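Local coordinates for uncharacterized NTF2-like protein (Cytophaga hutchinsonii ATCC 33406, PDB 3F14), which is of unknown function but has the NTF2-like, SnoaL-type fold, whose cone-shaped interior in relatives commonly holds small ligands or active sites, at residues T5-S8 with I9-F13; P19-Y22 with A23-D27; A43-I46 with D47-K51; N50-L53 with P54-G58. All coordinates share one frame; numbering follows the deposited sequence. Where two conformers were deposited one is given.

Contact 1 of 4, residues T5-S8 with I9-F13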
# COMPACT_ATOMS: atom_id res chain seq x y z
N THR A 5 -13.56 0.80 -16.16
CA THR A 5 -12.43 0.42 -17.00
C THR A 5 -11.16 0.39 -16.14
O THR A 5 -10.42 -0.62 -16.15
CB THR A 5 -12.27 1.37 -18.19
OG1 THR A 5 -12.02 2.69 -17.71
CG2 THR A 5 -13.54 1.40 -19.00
N HIS A 6 -10.90 1.47 -15.41
CA HIS A 6 -9.78 1.48 -14.44
C HIS A 6 -9.82 0.27 -13.50
O HIS A 6 -8.80 -0.38 -13.26
CB HIS A 6 -9.80 2.73 -13.56
CG HIS A 6 -9.46 4.01 -14.28
ND1 HIS A 6 -9.61 5.25 -13.69
CD2 HIS A 6 -9.00 4.23 -15.53
CE1 HIS A 6 -9.22 6.18 -14.55
NE2 HIS A 6 -8.85 5.59 -15.67
N TYR A 7 -10.99 0.00 -12.93
CA TYR A 7 -11.18 -1.13 -12.02
C TYR A 7 -10.74 -2.43 -12.68
O TYR A 7 -10.02 -3.22 -12.09
CB TYR A 7 -12.66 -1.21 -11.60
CG TYR A 7 -12.98 -2.15 -10.47
CD1 TYR A 7 -13.19 -3.51 -10.69
CD2 TYR A 7 -13.10 -1.67 -9.17
CE1 TYR A 7 -13.51 -4.37 -9.64
CE2 TYR A 7 -13.42 -2.51 -8.11
CZ TYR A 7 -13.62 -3.86 -8.35
OH TYR A 7 -13.93 -4.68 -7.29
N SER A 8 -11.18 -2.66 -13.91
CA SER A 8 -10.83 -3.88 -14.62
C SER A 8 -9.33 -4.01 -14.92
O SER A 8 -8.72 -5.07 -14.75
CB SER A 8 -11.61 -3.92 -15.94
OG SER A 8 -11.38 -5.17 -16.54
N ILE A 9 -8.75 -2.92 -15.36
CA ILE A 9 -7.32 -2.88 -15.68
C ILE A 9 -6.52 -3.25 -14.44
O ILE A 9 -5.65 -4.12 -14.49
CB ILE A 9 -6.88 -1.48 -16.14
CG1 ILE A 9 -7.45 -1.15 -17.51
CG2 ILE A 9 -5.34 -1.40 -16.21
CD1 ILE A 9 -7.37 0.32 -17.84
N ALA A 10 -6.82 -2.60 -13.33
CA ALA A 10 -6.11 -2.81 -12.07
C ALA A 10 -6.30 -4.22 -11.59
O ALA A 10 -5.36 -4.87 -11.11
CB ALA A 10 -6.57 -1.80 -10.99
N GLN A 11 -7.52 -4.74 -11.64
CA GLN A 11 -7.76 -6.12 -11.25
C GLN A 11 -6.92 -7.10 -12.04
O GLN A 11 -6.31 -7.99 -11.45
CB GLN A 11 -9.23 -6.48 -11.44
CG GLN A 11 -10.18 -5.84 -10.44
CD GLN A 11 -10.12 -6.47 -9.05
OE1 GLN A 11 -9.73 -7.63 -8.91
NE2 GLN A 11 -10.54 -5.71 -8.03
N HIS A 12 -6.85 -6.93 -13.36
CA HIS A 12 -6.05 -7.81 -14.19
C HIS A 12 -4.58 -7.72 -13.87
O HIS A 12 -3.92 -8.73 -13.66
CB HIS A 12 -6.24 -7.50 -15.67
CG HIS A 12 -7.47 -8.10 -16.26
ND1 HIS A 12 -8.65 -7.39 -16.42
CD2 HIS A 12 -7.70 -9.35 -16.72
CE1 HIS A 12 -9.55 -8.18 -16.99
NE2 HIS A 12 -9.00 -9.37 -17.18
N PHE A 13 -4.02 -6.51 -13.75
CA PHE A 13 -2.59 -6.40 -13.45
C PHE A 13 -2.27 -6.98 -12.07
O PHE A 13 -1.32 -7.74 -11.94
CB PHE A 13 -2.11 -4.93 -13.55
CG PHE A 13 -0.59 -4.80 -13.49
CD1 PHE A 13 0.10 -4.79 -12.30
CD2 PHE A 13 0.14 -4.70 -14.68
CE1 PHE A 13 1.48 -4.73 -12.26
CE2 PHE A 13 1.51 -4.60 -14.66
CZ PHE A 13 2.19 -4.65 -13.46

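Contact 2 of 4, residues P19-Y22 with A23-D27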
# COMPACT_ATOMS: atom_id res chain seq x y z
N PRO A 19 -0.57 -9.49 -19.56
CA PRO A 19 -0.84 -9.34 -21.01
C PRO A 19 -2.20 -8.75 -21.33
O PRO A 19 -2.34 -8.13 -22.37
CB PRO A 19 -0.67 -10.76 -21.55
CG PRO A 19 0.23 -11.41 -20.57
CD PRO A 19 -0.16 -10.87 -19.25
N ALA A 20 -3.19 -8.92 -20.47
CA ALA A 20 -4.52 -8.32 -20.69
C ALA A 20 -4.50 -6.80 -20.68
O ALA A 20 -5.44 -6.18 -21.17
CB ALA A 20 -5.55 -8.85 -19.65
N VAL A 21 -3.45 -6.19 -20.13
CA VAL A 21 -3.45 -4.73 -20.00
C VAL A 21 -2.25 -4.02 -20.61
O VAL A 21 -2.13 -2.80 -20.50
CB VAL A 21 -3.67 -4.28 -18.51
CG1 VAL A 21 -5.02 -4.76 -18.02
CG2 VAL A 21 -2.58 -4.82 -17.62
N TYR A 22 -1.37 -4.75 -21.29
CA TYR A 22 -0.24 -4.08 -21.97
C TYR A 22 -0.69 -2.94 -22.90
O TYR A 22 -0.02 -1.89 -22.95
CB TYR A 22 0.58 -5.07 -22.79
CG TYR A 22 1.32 -6.12 -22.01
CD1 TYR A 22 1.68 -5.93 -20.69
CD2 TYR A 22 1.71 -7.30 -22.64
CE1 TYR A 22 2.35 -6.93 -20.01
CE2 TYR A 22 2.40 -8.28 -21.97
CZ TYR A 22 2.70 -8.08 -20.64
OH TYR A 22 3.36 -9.05 -19.95
N ALA A 23 -1.79 -3.14 -23.61
CA ALA A 23 -2.35 -2.11 -24.50
C ALA A 23 -2.84 -0.85 -23.74
O ALA A 23 -3.07 0.17 -24.38
CB ALA A 23 -3.48 -2.68 -25.30
N CYS A 24 -3.00 -0.93 -22.40
CA CYS A 24 -3.38 0.20 -21.59
C CYS A 24 -2.19 0.92 -20.98
O CYS A 24 -2.39 1.89 -20.27
CB CYS A 24 -4.25 -0.30 -20.42
SG CYS A 24 -5.65 -1.30 -20.98
N PHE A 25 -0.97 0.45 -21.20
CA PHE A 25 0.20 1.11 -20.64
C PHE A 25 0.45 2.43 -21.30
O PHE A 25 0.44 2.53 -22.54
CB PHE A 25 1.46 0.28 -20.82
CG PHE A 25 1.60 -0.96 -19.91
CD1 PHE A 25 0.57 -1.41 -19.08
CD2 PHE A 25 2.78 -1.69 -19.96
CE1 PHE A 25 0.78 -2.55 -18.24
CE2 PHE A 25 2.97 -2.81 -19.16
CZ PHE A 25 1.97 -3.23 -18.31
N ASN A 26 0.72 3.46 -20.51
CA ASN A 26 1.22 4.71 -21.08
C ASN A 26 2.60 4.48 -21.71
O ASN A 26 3.40 3.69 -21.23
CB ASN A 26 1.27 5.77 -19.99
CG ASN A 26 1.45 7.18 -20.52
OD1 ASN A 26 2.57 7.62 -20.76
ND2 ASN A 26 0.34 7.88 -20.72
N ASP A 27 2.92 5.24 -22.75
CA ASP A 27 4.24 5.15 -23.40
C ASP A 27 5.38 5.27 -22.36
O ASP A 27 6.41 4.63 -22.54
CB ASP A 27 4.39 6.21 -24.48
CG ASP A 27 3.60 5.88 -25.72
OD1 ASP A 27 3.70 4.71 -26.17
OD2 ASP A 27 2.86 6.76 -26.20
O HOH W 1 -2.82 -5.70 -24.00

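Contact 3 of 4, residues A43-I46 with D47-K51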
# COMPACT_ATOMS: atom_id res chain seq x y z
N ALA A 43 8.14 -0.43 -23.36
CA ALA A 43 8.85 -1.64 -23.79
C ALA A 43 9.54 -2.33 -22.63
O ALA A 43 9.38 -3.54 -22.47
CB ALA A 43 9.89 -1.33 -24.89
N ASP A 44 10.21 -1.58 -21.77
CA ASP A 44 10.90 -2.20 -20.64
C ASP A 44 9.91 -2.78 -19.64
O ASP A 44 10.17 -3.85 -19.09
CB ASP A 44 11.75 -1.16 -19.89
CG ASP A 44 13.02 -0.79 -20.60
OD1 ASP A 44 13.31 -1.36 -21.67
OD2 ASP A 44 13.78 0.07 -20.06
N VAL A 45 8.77 -2.13 -19.39
CA VAL A 45 7.80 -2.69 -18.43
C VAL A 45 7.15 -3.95 -19.02
O VAL A 45 6.98 -4.94 -18.32
CB VAL A 45 6.77 -1.65 -17.93
CG1 VAL A 45 5.75 -2.28 -17.01
CG2 VAL A 45 7.48 -0.45 -17.23
N ILE A 46 6.81 -3.94 -20.30
CA ILE A 46 6.24 -5.13 -20.92
C ILE A 46 7.25 -6.27 -20.88
O ILE A 46 6.88 -7.42 -20.55
CB ILE A 46 5.73 -4.84 -22.35
CG1 ILE A 46 4.48 -3.97 -22.24
CG2 ILE A 46 5.41 -6.15 -23.09
CD1 ILE A 46 3.99 -3.47 -23.59
N ASP A 47 8.50 -6.00 -21.17
CA ASP A 47 9.52 -7.07 -21.18
C ASP A 47 9.68 -7.64 -19.78
O ASP A 47 9.83 -8.85 -19.60
CB ASP A 47 10.88 -6.56 -21.72
CG ASP A 47 10.90 -6.33 -23.22
OD1 ASP A 47 10.07 -6.90 -23.97
OD2 ASP A 47 11.87 -5.66 -23.68
N PHE A 48 9.66 -6.77 -18.78
CA PHE A 48 9.81 -7.20 -17.39
C PHE A 48 8.63 -8.03 -16.95
O PHE A 48 8.79 -9.11 -16.37
CB PHE A 48 9.94 -5.96 -16.50
CG PHE A 48 10.30 -6.25 -15.05
CD1 PHE A 48 11.63 -6.30 -14.66
CD2 PHE A 48 9.30 -6.38 -14.13
CE1 PHE A 48 11.93 -6.53 -13.32
CE2 PHE A 48 9.61 -6.60 -12.82
CZ PHE A 48 10.92 -6.67 -12.43
N CYS A 49 7.43 -7.58 -17.27
CA CYS A 49 6.24 -8.37 -17.01
C CYS A 49 6.30 -9.70 -17.70
O CYS A 49 5.88 -10.73 -17.11
CB CYS A 49 5.00 -7.59 -17.47
SG CYS A 49 4.56 -6.18 -16.45
N ASN A 50 6.70 -9.77 -18.96
CA ASN A 50 6.79 -11.04 -19.67
C ASN A 50 7.79 -11.99 -19.03
O ASN A 50 7.56 -13.22 -19.04
CB ASN A 50 7.07 -10.84 -21.18
CG ASN A 50 5.81 -10.44 -21.95
OD1 ASN A 50 4.70 -10.79 -21.55
ND2 ASN A 50 5.98 -9.79 -23.08
N LYS A 51 8.92 -11.48 -18.56
CA LYS A 51 9.91 -12.33 -17.87
C LYS A 51 9.29 -12.96 -16.62
O LYS A 51 9.50 -14.15 -16.33
CB LYS A 51 11.14 -11.48 -17.56
CG LYS A 51 12.25 -12.11 -16.76
CD LYS A 51 13.50 -11.21 -16.79
CE LYS A 51 14.49 -11.53 -15.68
NZ LYS A 51 14.51 -12.99 -15.32
O HOH W 2 13.01 -3.17 -23.56

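Contact 4 of 4, residues N50-L53 with P54-G58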
# COMPACT_ATOMS: atom_id res chain seq x y z
N ASN A 50 6.70 -9.77 -18.96
CA ASN A 50 6.79 -11.04 -19.67
C ASN A 50 7.79 -11.99 -19.03
O ASN A 50 7.56 -13.22 -19.04
CB ASN A 50 7.07 -10.84 -21.18
CG ASN A 50 5.81 -10.44 -21.95
OD1 ASN A 50 4.70 -10.79 -21.55
ND2 ASN A 50 5.98 -9.79 -23.08
N LYS A 51 8.92 -11.48 -18.56
CA LYS A 51 9.91 -12.33 -17.87
C LYS A 51 9.29 -12.96 -16.62
O LYS A 51 9.50 -14.15 -16.33
CB LYS A 51 11.14 -11.48 -17.56
CG LYS A 51 12.25 -12.11 -16.76
CD LYS A 51 13.50 -11.21 -16.79
CE LYS A 51 14.49 -11.53 -15.68
NZ LYS A 51 14.51 -12.99 -15.32
N MSE A 52 8.45 -12.18 -15.92
CA MSE A 52 7.75 -12.55 -14.63
C MSE A 52 6.52 -13.44 -14.80
O MSE A 52 6.14 -14.15 -13.86
CB MSE A 52 7.32 -11.27 -13.82
CG MSE A 52 6.79 -11.50 -12.33
SE MSE A 52 6.38 -9.94 -11.37
CE MSE A 52 8.13 -9.20 -11.29
N LEU A 53 5.90 -13.42 -15.97
CA LEU A 53 4.63 -14.07 -16.25
C LEU A 53 4.59 -15.56 -15.87
O LEU A 53 3.62 -15.98 -15.23
CB LEU A 53 4.22 -13.85 -17.70
CG LEU A 53 2.79 -14.23 -18.07
CD1 LEU A 53 1.72 -13.53 -17.24
CD2 LEU A 53 2.59 -13.97 -19.56
N PRO A 54 5.61 -16.35 -16.20
CA PRO A 54 5.51 -17.77 -15.78
C PRO A 54 5.39 -17.94 -14.27
O PRO A 54 4.65 -18.84 -13.81
CB PRO A 54 6.81 -18.38 -16.29
CG PRO A 54 7.27 -17.46 -17.37
CD PRO A 54 6.82 -16.09 -17.01
N GLU A 55 6.08 -17.14 -13.48
CA GLU A 55 5.94 -17.17 -12.02
C GLU A 55 4.54 -16.86 -11.61
O GLU A 55 4.01 -17.48 -10.68
CB GLU A 55 6.88 -16.21 -11.32
CG GLU A 55 6.92 -16.50 -9.84
CD GLU A 55 7.77 -15.54 -9.06
OE1 GLU A 55 8.11 -14.45 -9.60
OE2 GLU A 55 8.06 -15.90 -7.90
N MSE A 56 3.89 -15.89 -12.24
CA MSE A 56 2.48 -15.59 -11.93
C MSE A 56 1.54 -16.75 -12.31
O MSE A 56 0.66 -17.09 -11.51
CB MSE A 56 2.06 -14.34 -12.69
CG MSE A 56 2.81 -13.06 -12.31
SE MSE A 56 2.64 -12.43 -10.54
CE MSE A 56 4.00 -13.35 -9.62
N LYS A 57 1.79 -17.35 -13.46
CA LYS A 57 0.97 -18.47 -13.93
C LYS A 57 1.04 -19.67 -13.00
O LYS A 57 0.07 -20.38 -12.91
CB LYS A 57 1.38 -18.87 -15.35
CG LYS A 57 1.01 -17.83 -16.38
CD LYS A 57 1.41 -18.21 -17.81
CE LYS A 57 0.79 -17.24 -18.86
NZ LYS A 57 -0.68 -17.49 -19.06
N GLY A 58 2.17 -19.87 -12.32
CA GLY A 58 2.32 -20.96 -11.37
C GLY A 58 1.85 -20.68 -9.96
O GLY A 58 1.83 -21.58 -9.11
O HOH W 3 8.83 -15.84 -14.04

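Contact 1 of 4, residues T5-S8 with I9-F13
From T5 to F13 the backbone is unbroken alpha helix: I9 N donates to T5 O at 3.0 Å, and A10 N to H6 O, Q11 N to Y7 O and H12 N to S8 O follow in the same i to i+4 pattern. S8 O accepts a second bond, from H12 ND1 at 2.9 Å. The two donors reach it from opposite faces of the carbonyl plane, ND1 lying 50° out of that plane in a bent bond. H12 CG stands beside its backbone N (chi1 -81°), which swings the imidazole back along the helix so that ND1 meets the carbonyl of the preceding turn. A leucine here would probably leave S8 O with only the backbone N-H of this pair, the second grip on the carbonyl being lost. This is helix 2-14 of the NTF2-like fold, laid against the curved sheet: I9 packs on I104 and A10 on I73 and I75. On another side, in the Y7 conformer given, Y7 and Q11 run alongside each other, ring and amide planes 30° apart, with Q11 NE2 3.6 Å from Y7 CZ. A bend at chi2 turns the amide back along the tyrosine, while Q11 OE1 bonds to N63 ND2.

Contact 2 of 4, residues P19-Y22 with A23-D27
Y22 and F25 meet as an offset edge-to-face aromatic pair in the loop that leads from helix 2-14 of this NTF2-like fold into strand 25-26. The ring centroids lie 5.5 Å apart with planes at 69°, and it is the edge of Y22 that is turned to the face of F25: Y22 CD1 comes to 3.6 Å from F25 CZ. The same phenylalanine takes a CH-pi contact from the tyrosine's own backbone, since Y22 CA stands 4.0 Å from the F25 centroid, only 9° off the ring normal. One residue thus supplies both a CA and a ring edge to the ring three residues on. V21 CG2 adds a looser apolar touch at F25 CE1.

Two consecutive i to i+3 bonds hold the backbone in the turn that brings these groups together, C24 N to V21 O at 2.8 Å and F25 N to Y22 O at 3.1 Å. Both donors stand well above the carbonyl planes. Further out, Y22 OH bonds to N50 on helix 42-57, and F25 packs on V45 and I46 of that helix, while V21 and C24 face I9 of helix 2-14. Earlier in the loop, P19 CA lies over one face of the Y22 ring, offset toward its rim. A water bridges the two segments, donating to P19 O and accepting from A23 N at 2.8 Å.

Contact 3 of 4, residues A43-I46 with D47-K51
D44 and D47, three residues apart on the polar, outward side of the helix, are joined by one water that donates to both carboxylates. Its bond to D44 OD1, at 2.6 Å from the water oxygen, is the shortest polar bond of the contact. The bond from the same water to D47 OD2 measures 2.7 Å. D44 OD1 and D47 OD2 themselves stand 5.0 Å apart, and by giving a hydrogen to each carboxylate the water probably eases the repulsion between them.

The shortest backbone bond here, N50 N to I46 O at 2.8 Å, ties two residues whose side chains also run together. I46 and N50 lie alongside each other and point the same way, with I46 CG2 3.7 Å from N50 ND2. The methyl is brought there because CG2 is anti to the I46 backbone N, while the N50 amide leans back toward the previous turn (chi1 -78°). N50 OD1 is engaged elsewhere, by Y22 OH in the loop ahead of strand 25-26, so the amide joins this helix to that loop.

One turn of the helix is pinned by three further bonds of the same kind, D47 N to A43 O, F48 N to D44 O and C49 N to V45 O, the last nearly straight at 171°. Above this frame the inner face carries V45 and C49, where V45 CG1 rests 4.1 Å from C49 SG; both are buried, V45 against I29 and F25, C49 against W31 and F18. F48 reaches another way, onto I33, Q37 and V39. An amphipathic surface helix of this sort, 42-57, with apolar residues laid on the strands 29-33 and 37-40 and acidic ones left outward, fits the SnoaL-like member of the NTF2 clan.

Contact 4 of 4, residues N50-L53 with P54-G58
L53 crosses K57 obliquely, its CG 3.7 Å from K57 CE, so the last methylene of the lysine, CE, lies against the leucine's branch point. The pair sits one turn apart near the end of helix 42-57 in this NTF2-like fold, with L53 also resting on P19 of the loop after helix 2-14. L53 CG is anti to the backbone N (chi1 -168°), which carries the isobutyl group out to where K57 CE passes. An alanine here is likely to strip K57 CE of its apolar neighbour and open a gap beside P19.

P54 kinks the helix: it has no N-H to give, and its CD, 3.4 Å from K51 O and 3.6 Å from N50 O, occupies the space where an amide hydrogen would point. Normal bonding resumes beyond it, with M56 N to M52 O in the carbonyl plane at 3.3 Å and K57 N to L53 O at 2.9 Å. The selenomethionines M52 and M56 pack loosely on one flank, CG to CG at 4.3 Å in the M52 conformer given, both touching F18. At the kink a water replaces the missing link, donating to K51 O at 2.9 Å and accepting from E55 N at 3.1 Å.

Overall arrangement
Each contact is local, made between neighbouring turns or round one turn, so none encloses a long loop and none nests in or crosses another. Contact 1 comes first, on helix 2-14. Contact 2 closes the turn between that helix and strand 25-26; V21 packs back on I9 and H12, and A20 on H12. Contacts 3 and 4 overlap on helix 42-57, sharing N50 and K51. Contact 2 links the two helices: Y22 OH probably hydrogen-bonds N50 OD1, F25 packs on V45 and I46, and P19 meets L53. A direct touch, F13 against C49, joins contacts 1 and 3, whereas contacts 1 and 4 stay about 6 Å apart at their nearest atoms.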